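Local coordinates for protein halohydrin dehalogenase (Rhizobium radiobacter, PDB 4IY1) that probably converts vicinal halohydrins into epoxides with release of halide, on a short-chain dehydrogenase/reductase scaffold, at residues B[5-11]-B[29-35]; B[119-125]-B[163-169]; B[170-176]-B[233-239]. The protein carries 37 engineered substitutions. All coordinates share one frame. Numbering follows the deposited sequence.

In the fold
The chain forms one seven-stranded parallel sheet of Rossmann type, strand order 3-2-1-4-5-6-7, and the three contacts follow one another along it without nesting or crossing. Interaction 1 closes first, joining the ends of strands 3-6 and 27-30 around helix 14-23. Interaction 2 then brings the end of helix 94-122 against the turn after helix 143-163, closing a loop that holds strand 126-130 and helix 143-163. The chain runs straight on from P169 into strand 170-175, which interaction 3 pairs with the last strand, 236-239. Interactions 2 and 3 touch, P169 CA lying 3.2 Å from T233 OG1. Interactions 1 and 3 lie on opposite sides of the chain's centre, their centres about 20 Å apart.

Interaction 1 of 3, residues B[5-11]-B[29-35]; sequences IVTNVKH and ACHDESF
These are the C-terminal ends of the two parallel strands of a Rossmann beta-alpha-beta unit: strand 3-6, helix 14-23, strand 27-30. A29 pairs with I5 (CA-CA 4.7 Å); its O accepts V6 N at 3.0 Å. C30 pairs with V6 (CA-CA 5.1 Å) on the other sheet face, and its SG lies 3.9 Å from V9 CG2. H31 N returns to V6 O at 2.9 Å. Beyond the strands the chain turns at N8 (phi/psi 47/48, left-handed) into a type I turn N8-H11 that stays against 29-35 and that H31 holds twice: its ND1 accepts N8 N at 2.9 Å and its O accepts V9 N at 2.8 Å. D32 faces this turn; its OD2 weakly accepts K10 N at 3.4 Å. Its OD1 makes an Asx turn with S34 N (2.9 Å) as a 3-10 segment begins at E33. S34 OG accepts K10 NZ at 2.9 Å, K10 being extended from chi2 outward and also salt-bridged to E40. F35 CZ reaches V9 CG1 at 3.9 Å.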
loop_
_atom_site.group_PDB
_atom_site.type_symbol
_atom_site.label_atom_id
_atom_site.label_comp_id
_atom_site.label_asym_id
_atom_site.label_seq_id
_atom_site.Cartn_x
_atom_site.Cartn_y
_atom_site.Cartn_z
ATOM N N ILE B 5 -27.769 11.111 2.654
ATOM C CA ILE B 5 -27.375 12.441 2.172
ATOM C C ILE B 5 -26.205 12.305 1.241
ATOM O O ILE B 5 -25.188 11.697 1.593
ATOM C CB ILE B 5 -26.842 13.330 3.302
ATOM C CG1 ILE B 5 -27.815 13.373 4.457
ATOM C CG2 ILE B 5 -26.511 14.727 2.793
ATOM C CD1 ILE B 5 -27.175 13.920 5.710
ATOM N N VAL B 6 -26.293 12.988 0.111
ATOM C CA VAL B 6 -25.185 13.092 -0.826
ATOM C C VAL B 6 -24.923 14.584 -0.982
ATOM O O VAL B 6 -25.864 15.372 -1.085
ATOM C CB VAL B 6 -25.569 12.485 -2.209
ATOM C CG1 VAL B 6 -24.432 12.612 -3.211
ATOM C CG2 VAL B 6 -26.017 11.044 -2.075
ATOM N N THR B 7 -23.672 14.982 -0.820
ATOM C CA THR B 7 -23.289 16.367 -0.912
ATOM C C THR B 7 -22.860 16.674 -2.334
ATOM O O THR B 7 -22.505 15.757 -3.103
ATOM C CB THR B 7 -22.111 16.698 0.059
ATOM O OG1 THR B 7 -20.964 15.871 -0.252
ATOM C CG2 THR B 7 -22.542 16.453 1.521
ATOM N N ASN B 8 -22.795 17.963 -2.651
ATOM C CA ASN B 8 -22.324 18.419 -3.944
ATOM C C ASN B 8 -22.958 17.641 -5.100
ATOM O O ASN B 8 -22.286 17.197 -6.025
ATOM C CB ASN B 8 -20.789 18.371 -3.997
ATOM C CG ASN B 8 -20.142 19.362 -3.031
ATOM O OD1 ASN B 8 -20.603 20.498 -2.879
ATOM N ND2 ASN B 8 -19.102 18.924 -2.346
ATOM N N VAL B 9 -24.275 17.499 -5.049
ATOM C CA VAL B 9 -24.944 16.466 -5.806
ATOM C C VAL B 9 -24.825 16.660 -7.314
ATOM O O VAL B 9 -24.902 15.697 -8.063
ATOM C CB VAL B 9 -26.414 16.298 -5.386
ATOM C CG1 VAL B 9 -27.256 17.457 -5.921
ATOM C CG2 VAL B 9 -26.951 14.967 -5.889
ATOM N N LYS B 10 -24.496 17.874 -7.744
ATOM C CA LYS B 10 -24.386 18.177 -9.178
ATOM C C LYS B 10 -23.025 17.860 -9.773
ATOM O O LYS B 10 -22.814 18.079 -10.965
ATOM C CB LYS B 10 -24.719 19.638 -9.449
ATOM C CG LYS B 10 -26.178 20.007 -9.154
ATOM C CD LYS B 10 -26.411 21.496 -9.393
ATOM C CE LYS B 10 -27.869 21.806 -9.721
ATOM N NZ LYS B 10 -28.119 23.278 -9.794
ATOM N N HIS B 11 -22.092 17.376 -8.958
ATOM C CA HIS B 11 -20.720 17.190 -9.440
ATOM C C HIS B 11 -20.136 15.869 -9.055
ATOM O O HIS B 11 -20.606 15.223 -8.099
ATOM C CB HIS B 11 -19.815 18.311 -8.941
ATOM C CG HIS B 11 -20.402 19.692 -9.109
ATOM N ND1 HIS B 11 -20.236 20.417 -10.235
ATOM C CD2 HIS B 11 -21.124 20.498 -8.224
ATOM C CE1 HIS B 11 -20.864 21.605 -10.098
ATOM N NE2 HIS B 11 -21.420 21.643 -8.872
ATOM N N ALA B 29 -31.645 12.767 0.608
ATOM C CA ALA B 29 -31.456 14.211 0.696
ATOM C C ALA B 29 -30.176 14.625 -0.001
ATOM O O ALA B 29 -29.155 13.927 0.085
ATOM C CB ALA B 29 -31.443 14.649 2.142
ATOM N N CYS B 30 -30.244 15.737 -0.723
ATOM C CA CYS B 30 -29.143 16.188 -1.567
ATOM C C CYS B 30 -28.709 17.572 -1.162
ATOM O O CYS B 30 -29.541 18.467 -0.947
ATOM C CB CYS B 30 -29.565 16.240 -3.028
ATOM S SG CYS B 30 -30.118 14.666 -3.689
ATOM N N HIS B 31 -27.407 17.793 -1.230
ATOM C CA HIS B 31 -26.853 19.086 -0.934
ATOM C C HIS B 31 -26.108 19.588 -2.132
ATOM O O HIS B 31 -25.572 18.803 -2.930
ATOM C CB HIS B 31 -25.960 18.998 0.307
ATOM C CG HIS B 31 -24.780 19.945 0.293
ATOM N ND1 HIS B 31 -23.727 19.779 -0.527
ATOM C CD2 HIS B 31 -24.519 21.088 1.038
ATOM C CE1 HIS B 31 -22.867 20.801 -0.367
ATOM N NE2 HIS B 31 -23.342 21.593 0.602
ATOM N N ASP B 32 -26.166 20.897 -2.345
ATOM C CA ASP B 32 -25.346 21.536 -3.357
ATOM C C ASP B 32 -25.204 23.010 -3.043
ATOM O O ASP B 32 -26.074 23.613 -2.379
ATOM C CB ASP B 32 -25.959 21.364 -4.749
ATOM C CG ASP B 32 -24.979 21.670 -5.844
ATOM O OD1 ASP B 32 -24.987 22.797 -6.367
ATOM O OD2 ASP B 32 -24.127 20.819 -6.139
ATOM N N GLU B 33 -24.073 23.569 -3.446
ATOM C CA GLU B 33 -23.788 24.976 -3.204
ATOM C C GLU B 33 -24.905 25.810 -3.846
ATOM O O GLU B 33 -25.449 26.742 -3.239
ATOM C CB GLU B 33 -22.412 25.326 -3.787
ATOM C CG GLU B 33 -21.821 26.639 -3.312
ATOM C CD GLU B 33 -20.354 26.800 -3.699
ATOM O OE1 GLU B 33 -19.634 25.779 -3.764
ATOM O OE2 GLU B 33 -19.901 27.951 -3.901
ATOM N N SER B 34 -25.355 25.362 -5.009
ATOM C CA SER B 34 -26.314 26.123 -5.778
ATOM C C SER B 34 -27.699 26.089 -5.135
ATOM O O SER B 34 -28.568 26.877 -5.490
ATOM C CB SER B 34 -26.365 25.626 -7.212
ATOM O OG SER B 34 -27.262 24.540 -7.327
ATOM N N PHE B 35 -27.909 25.191 -4.180
ATOM C CA PHE B 35 -29.196 25.136 -3.501
ATOM C C PHE B 35 -29.346 26.272 -2.497
ATOM O O PHE B 35 -30.252 26.248 -1.663
ATOM C CB PHE B 35 -29.424 23.794 -2.807
ATOM C CG PHE B 35 -29.528 22.631 -3.744
ATOM C CD1 PHE B 35 -29.398 21.334 -3.273
ATOM C CD2 PHE B 35 -29.653 22.830 -5.108
ATOM C CE1 PHE B 35 -29.429 20.258 -4.144
ATOM C CE2 PHE B 35 -29.741 21.758 -5.979
ATOM C CZ PHE B 35 -29.632 20.471 -5.498
HETATM O O HOH W 1 -21.914 21.935 -4.857
HETATM O O HOH W 2 -23.433 23.621 -8.081
#

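Interaction 2 of 3, residues B[119-125]-B[163-169]; sequences MKRRKSG and LGEHNIP. Engineered in segment 119-125: R121 (natural residue Lys). Engineered in segment 163-169: H166 (natural residue Tyr).
M119 lies in the last turn of helix 94-122 and starts its side chain toward 163-169, so that its CB packs against I168 CD1 at 3.4 Å while the sulfur end turns off toward I127 of strand 126-130. One residue on, K120 lays its aliphatic chain over the ring of H166, an engineered residue (Tyr in nature): CE stands 3.9 Å from the ring centroid, 13° off the normal, a CH-pi contact, and CD meets L163 CD2 at 3.7 Å. The ammonium group passes beyond the contact to a salt bridge with D90 of a third subunit, placing this corner at an interface of the tetramer. K123 then leaves helical geometry at phi/psi 43/44. It closes a Schellman motif (S124 N to M119 O and K123 N to K120 O, both 3.0 Å), and the facing helix 143-163 ends in the same way, with N167 (phi/psi 57/40) as C-prime residue, I168 N on L163 O at 3.1 Å and N167 N on G164 O at 2.8 Å. Two helices of the Rossmann sandwich thus finish side by side, K123 and H166 CA atoms 5.0 Å apart. K123, folded back by chi1 and chi2 both m, sends NZ to K120 O at 2.7 Å and to H166 ND1, at the ring edge, at 2.9 Å; its O accepts N167 ND2 at 3.1 Å. S124 is extended and points away. G125, at phi/psi 156/162, has no side chain, where a CB would strike M119 SD; its N reaches N167 O through a water, and its O lies 3.2 Å from P169 CD.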
loop_
_atom_site.group_PDB
_atom_site.type_symbol
_atom_site.label_atom_id
_atom_site.label_comp_id
_atom_site.label_asym_id
_atom_site.label_seq_id
_atom_site.Cartn_x
_atom_site.Cartn_y
_atom_site.Cartn_z
ATOM N N MET B 119 -25.628 7.836 14.754
ATOM C CA MET B 119 -25.386 6.494 14.193
ATOM C C MET B 119 -24.945 5.552 15.300
ATOM O O MET B 119 -25.325 4.362 15.331
ATOM C CB MET B 119 -24.323 6.543 13.109
ATOM C CG MET B 119 -24.770 7.279 11.847
ATOM S SD MET B 119 -23.532 7.129 10.547
ATOM C CE MET B 119 -24.386 7.865 9.131
ATOM N N LYS B 120 -24.099 6.067 16.184
ATOM C CA LYS B 120 -23.543 5.242 17.270
ATOM C C LYS B 120 -24.658 4.855 18.258
ATOM O O LYS B 120 -24.754 3.708 18.691
ATOM C CB LYS B 120 -22.419 5.990 17.983
ATOM C CG LYS B 120 -21.056 5.885 17.293
ATOM C CD LYS B 120 -20.097 6.954 17.775
ATOM C CE LYS B 120 -19.745 6.775 19.241
ATOM N NZ LYS B 120 -18.733 7.779 19.708
ATOM N N ARG B 121 -25.449 5.835 18.668
ATOM C CA ARG B 121 -26.648 5.546 19.466
ATOM C C ARG B 121 -27.519 4.445 18.829
ATOM O O ARG B 121 -27.879 3.477 19.491
ATOM C CB ARG B 121 -27.472 6.839 19.675
ATOM C CG ARG B 121 -26.799 7.860 20.591
ATOM C CD ARG B 121 -27.771 8.918 21.073
ATOM N NE ARG B 121 -28.093 9.886 20.038
ATOM C CZ ARG B 121 -27.416 11.013 19.836
ATOM N NH1 ARG B 121 -26.415 11.346 20.636
ATOM N NH2 ARG B 121 -27.738 11.806 18.825
ATOM N N ARG B 122 -27.794 4.564 17.531
ATOM C CA ARG B 122 -28.567 3.538 16.830
ATOM C C ARG B 122 -27.776 2.280 16.457
ATOM O O ARG B 122 -28.354 1.295 16.000
ATOM C CB ARG B 122 -29.250 4.132 15.596
ATOM C CG ARG B 122 -30.206 5.282 15.910
ATOM C CD ARG B 122 -30.345 6.262 14.742
ATOM N NE ARG B 122 -31.033 5.649 13.613
ATOM C CZ ARG B 122 -30.507 5.479 12.395
ATOM N NH1 ARG B 122 -29.283 5.940 12.107
ATOM N NH2 ARG B 122 -31.209 4.837 11.464
ATOM N N LYS B 123 -26.471 2.272 16.723
ATOM C CA LYS B 123 -25.625 1.200 16.243
ATOM C C LYS B 123 -25.979 0.857 14.777
ATOM O O LYS B 123 -26.146 -0.299 14.434
ATOM C CB LYS B 123 -25.741 -0.042 17.125
ATOM C CG LYS B 123 -25.400 0.197 18.586
ATOM C CD LYS B 123 -23.904 0.007 18.809
ATOM C CE LYS B 123 -23.450 0.508 20.178
ATOM N NZ LYS B 123 -23.284 1.992 20.194
ATOM N N SER B 124 -26.167 1.872 13.939
ATOM C CA SER B 124 -26.261 1.620 12.511
ATOM C C SER B 124 -26.038 2.886 11.687
ATOM O O SER B 124 -26.379 3.986 12.104
ATOM C CB SER B 124 -27.591 0.937 12.158
ATOM O OG SER B 124 -28.571 1.886 11.803
ATOM N N GLY B 125 -25.474 2.711 10.500
ATOM C CA GLY B 125 -25.156 3.828 9.628
ATOM C C GLY B 125 -24.039 3.359 8.707
ATOM O O GLY B 125 -23.437 2.303 8.941
ATOM N N LEU B 163 -15.339 3.118 14.643
ATOM C CA LEU B 163 -16.814 2.990 14.549
ATOM C C LEU B 163 -17.307 1.572 14.313
ATOM O O LEU B 163 -18.525 1.300 14.335
ATOM C CB LEU B 163 -17.408 3.925 13.502
ATOM C CG LEU B 163 -17.187 5.409 13.750
ATOM C CD1 LEU B 163 -17.665 6.231 12.569
ATOM C CD2 LEU B 163 -17.862 5.863 15.031
ATOM N N GLY B 164 -16.386 0.673 14.030
ATOM C CA GLY B 164 -16.745 -0.718 13.869
ATOM C C GLY B 164 -17.462 -1.254 15.094
ATOM O O GLY B 164 -18.438 -1.986 14.976
ATOM N N GLU B 165 -16.999 -0.840 16.269
ATOM C CA GLU B 165 -17.527 -1.306 17.554
ATOM C C GLU B 165 -19.003 -0.952 17.612
ATOM O O GLU B 165 -19.787 -1.611 18.292
ATOM C CB GLU B 165 -16.798 -0.552 18.673
ATOM C CG GLU B 165 -16.983 -1.084 20.067
ATOM C CD GLU B 165 -16.442 -0.113 21.104
ATOM O OE1 GLU B 165 -17.129 0.101 22.129
ATOM O OE2 GLU B 165 -15.351 0.453 20.867
ATOM N N HIS B 166 -19.371 0.127 16.941
ATOM C CA HIS B 166 -20.747 0.594 16.955
ATOM C C HIS B 166 -21.484 0.178 15.725
ATOM O O HIS B 166 -22.497 0.759 15.359
ATOM C CB HIS B 166 -20.801 2.102 17.154
ATOM C CG HIS B 166 -19.983 2.581 18.335
ATOM N ND1 HIS B 166 -20.449 2.544 19.605
ATOM C CD2 HIS B 166 -18.653 3.016 18.416
ATOM C CE1 HIS B 166 -19.464 2.910 20.453
ATOM N NE2 HIS B 166 -18.376 3.225 19.725
ATOM N N ASN B 167 -20.963 -0.837 15.066
ATOM C CA ASN B 167 -21.595 -1.372 13.856
ATOM C C ASN B 167 -21.812 -0.363 12.705
ATOM O O ASN B 167 -22.823 -0.424 12.000
ATOM C CB ASN B 167 -22.912 -2.054 14.210
ATOM C CG ASN B 167 -23.503 -2.814 13.041
ATOM O OD1 ASN B 167 -22.839 -3.656 12.433
ATOM N ND2 ASN B 167 -24.755 -2.519 12.714
ATOM N N ILE B 168 -20.836 0.509 12.477
ATOM C CA ILE B 168 -20.930 1.507 11.410
ATOM C C ILE B 168 -19.734 1.352 10.475
ATOM O O ILE B 168 -18.640 1.826 10.806
ATOM C CB ILE B 168 -20.858 2.914 12.009
ATOM C CG1 ILE B 168 -22.096 3.192 12.862
ATOM C CG2 ILE B 168 -20.739 3.993 10.938
ATOM C CD1 ILE B 168 -21.888 4.332 13.815
ATOM N N PRO B 169 -19.954 0.801 9.256
ATOM C CA PRO B 169 -18.850 0.639 8.298
ATOM C C PRO B 169 -18.449 1.974 7.703
ATOM O O PRO B 169 -19.298 2.850 7.544
ATOM C CB PRO B 169 -19.462 -0.257 7.207
ATOM C CG PRO B 169 -20.568 -0.999 7.922
ATOM C CD PRO B 169 -21.154 0.072 8.811
HETATM O O HOH W 3 -24.626 -0.300 9.950
#

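Interaction 3 of 3, residues B[170-176]-B[233-239]; sequences VFAIAPN and TGQVFWL. Engineered in segment 170-176: A174 (natural residue Gly).
Strands 170-175 and 236-239 are the last two of the parallel Rossmann sheet, running 4.6 Å apart at closest with 20° between their directions. At G234 (phi/psi 94/-14) the register shifts by one, Q235 being passed over, before the bridges begin at A172-V236 and run on through I173-F237 and A174-W238 to P175-L239. Backbone bonds include G234 N to V170 O at 2.6 Å, F237 N to A172 O at 2.9 Å, A174 N to F237 O at 2.7 Å and N176 N to L239 O at 2.9 Å. On the face of I173 and F237, the F237 ring (chi1 m) sits beside F171, CE2 to CD2 at 3.6 Å with planes at 54°, and beside I173, CD2 to CG1 at 4.3 Å. L239 CD1 lies against I173 CG2 at 3.9 Å, and helix 214-225 packs over this layer. On the other face the small CB atoms of A172 and the engineered A174 (Gly in nature) lie beside V236 CG1, at 4.3 and 4.0 Å; A174 CB is also 4.0 Å from W238 CE3, and A172 packs on A156 of helix 143-163. The last strand meets a second subunit, where F237 packs on its counterpart and Q235 OE1 accepts W238 N of that subunit. At the opening end, V170 N donates to T233 OG1 at 2.9 Å.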
loop_
_atom_site.group_PDB
_atom_site.type_symbol
_atom_site.label_atom_id
_atom_site.label_comp_id
_atom_site.label_asym_id
_atom_site.label_seq_id
_atom_site.Cartn_x
_atom_site.Cartn_y
_atom_site.Cartn_z
ATOM N N VAL B 170 -17.147 2.186 7.508
ATOM C CA VAL B 170 -16.679 3.443 6.890
ATOM C C VAL B 170 -15.781 3.101 5.671
ATOM O O VAL B 170 -15.013 2.164 5.737
ATOM C CB VAL B 170 -15.893 4.298 7.905
ATOM C CG1 VAL B 170 -15.485 5.617 7.314
ATOM C CG2 VAL B 170 -16.713 4.536 9.207
ATOM N N PHE B 171 -15.955 3.813 4.558
ATOM C CA PHE B 171 -15.344 3.442 3.266
ATOM C C PHE B 171 -14.852 4.720 2.614
ATOM O O PHE B 171 -15.489 5.767 2.775
ATOM C CB PHE B 171 -16.379 2.837 2.310
ATOM C CG PHE B 171 -17.025 1.605 2.816
ATOM C CD1 PHE B 171 -18.338 1.622 3.215
ATOM C CD2 PHE B 171 -16.317 0.395 2.849
ATOM C CE1 PHE B 171 -18.961 0.466 3.651
ATOM C CE2 PHE B 171 -16.920 -0.753 3.323
ATOM C CZ PHE B 171 -18.233 -0.724 3.720
ATOM N N ALA B 172 -13.787 4.629 1.810
ATOM C CA ALA B 172 -13.466 5.700 0.843
ATOM C C ALA B 172 -13.504 5.181 -0.607
ATOM O O ALA B 172 -13.082 4.061 -0.880
ATOM C CB ALA B 172 -12.102 6.315 1.135
ATOM N N ILE B 173 -14.021 5.990 -1.525
ATOM C CA ILE B 173 -13.992 5.612 -2.937
ATOM C C ILE B 173 -13.081 6.579 -3.660
ATOM O O ILE B 173 -13.327 7.772 -3.668
ATOM C CB ILE B 173 -15.390 5.645 -3.595
ATOM C CG1 ILE B 173 -16.270 4.533 -3.042
ATOM C CG2 ILE B 173 -15.262 5.467 -5.125
ATOM C CD1 ILE B 173 -17.755 4.708 -3.403
ATOM N N ALA B 174 -12.006 6.055 -4.241
ATOM C CA ALA B 174 -10.959 6.896 -4.783
ATOM C C ALA B 174 -10.976 6.761 -6.328
ATOM O O ALA B 174 -10.410 5.832 -6.867
ATOM C CB ALA B 174 -9.588 6.436 -4.242
ATOM N N PRO B 175 -11.688 7.654 -7.015
ATOM C CA PRO B 175 -11.890 7.462 -8.448
ATOM C C PRO B 175 -10.814 8.092 -9.307
ATOM O O PRO B 175 -10.036 8.936 -8.845
ATOM C CB PRO B 175 -13.256 8.126 -8.716
ATOM C CG PRO B 175 -13.753 8.601 -7.377
ATOM C CD PRO B 175 -12.580 8.677 -6.467
ATOM N N ASN B 176 -10.678 7.586 -10.521
ATOM C CA ASN B 176 -10.082 8.385 -11.603
ATOM C C ASN B 176 -10.779 8.040 -12.922
ATOM O O ASN B 176 -11.167 6.899 -13.123
ATOM C CB ASN B 176 -8.569 8.143 -11.704
ATOM C CG ASN B 176 -7.907 8.994 -12.791
ATOM O OD1 ASN B 176 -7.569 8.499 -13.878
ATOM N ND2 ASN B 176 -7.708 10.269 -12.499
ATOM N N THR B 233 -15.441 -2.916 5.704
ATOM C CA THR B 233 -15.223 -1.624 6.318
ATOM C C THR B 233 -13.741 -1.208 6.364
ATOM O O THR B 233 -12.865 -2.017 6.692
ATOM C CB THR B 233 -15.889 -1.536 7.709
ATOM O OG1 THR B 233 -15.733 -0.215 8.224
ATOM C CG2 THR B 233 -15.319 -2.582 8.702
ATOM N N GLY B 234 -13.454 0.061 6.059
ATOM C CA GLY B 234 -12.051 0.527 6.081
ATOM C C GLY B 234 -11.331 0.476 4.725
ATOM O O GLY B 234 -10.368 1.178 4.528
ATOM N N GLN B 235 -11.915 -0.220 3.758
ATOM C CA GLN B 235 -11.399 -0.286 2.378
ATOM C C GLN B 235 -11.467 1.060 1.689
ATOM O O GLN B 235 -12.461 1.789 1.790
ATOM C CB GLN B 235 -12.220 -1.298 1.568
ATOM C CG GLN B 235 -11.715 -1.577 0.155
ATOM C CD GLN B 235 -10.575 -2.590 0.142
ATOM O OE1 GLN B 235 -10.657 -3.639 0.786
ATOM N NE2 GLN B 235 -9.462 -2.213 -0.471
ATOM N N VAL B 236 -10.383 1.385 1.009
ATOM C CA VAL B 236 -10.343 2.420 -0.019
ATOM C C VAL B 236 -10.464 1.725 -1.387
ATOM O O VAL B 236 -9.660 0.865 -1.726
ATOM C CB VAL B 236 -8.984 3.141 0.039
ATOM C CG1 VAL B 236 -8.935 4.287 -0.968
ATOM C CG2 VAL B 236 -8.722 3.660 1.460
ATOM N N PHE B 237 -11.479 2.079 -2.159
ATOM C CA PHE B 237 -11.733 1.414 -3.436
ATOM C C PHE B 237 -11.161 2.269 -4.544
ATOM O O PHE B 237 -11.419 3.453 -4.587
ATOM C CB PHE B 237 -13.236 1.277 -3.667
ATOM C CG PHE B 237 -13.928 0.464 -2.624
ATOM C CD1 PHE B 237 -14.127 -0.887 -2.808
ATOM C CD2 PHE B 237 -14.306 1.040 -1.421
ATOM C CE1 PHE B 237 -14.799 -1.632 -1.865
ATOM C CE2 PHE B 237 -14.932 0.291 -0.457
ATOM C CZ PHE B 237 -15.162 -1.049 -0.664
ATOM N N TRP B 238 -10.248 1.693 -5.319
ATOM C CA TRP B 238 -9.573 2.416 -6.406
ATOM C C TRP B 238 -10.343 2.207 -7.686
ATOM O O TRP B 238 -10.228 1.135 -8.324
ATOM C CB TRP B 238 -8.127 1.944 -6.538
ATOM C CG TRP B 238 -7.314 2.098 -5.259
ATOM C CD1 TRP B 238 -7.193 1.182 -4.189
ATOM C CD2 TRP B 238 -6.556 3.289 -4.828
ATOM N NE1 TRP B 238 -6.381 1.696 -3.180
ATOM C CE2 TRP B 238 -5.958 2.952 -3.507
ATOM C CE3 TRP B 238 -6.245 4.512 -5.417
ATOM C CZ2 TRP B 238 -5.149 3.846 -2.820
ATOM C CZ3 TRP B 238 -5.453 5.418 -4.691
ATOM C CH2 TRP B 238 -4.910 5.087 -3.432
ATOM N N LEU B 239 -11.328 3.089 -7.887
ATOM C CA LEU B 239 -12.267 3.070 -9.031
ATOM C C LEU B 239 -11.644 3.815 -10.199
ATOM O O LEU B 239 -11.970 4.981 -10.448
ATOM C CB LEU B 239 -13.539 3.845 -8.650
ATOM C CG LEU B 239 -14.963 3.313 -8.826
ATOM C CD1 LEU B 239 -15.993 4.436 -8.848
ATOM C CD2 LEU B 239 -15.171 2.330 -9.959
#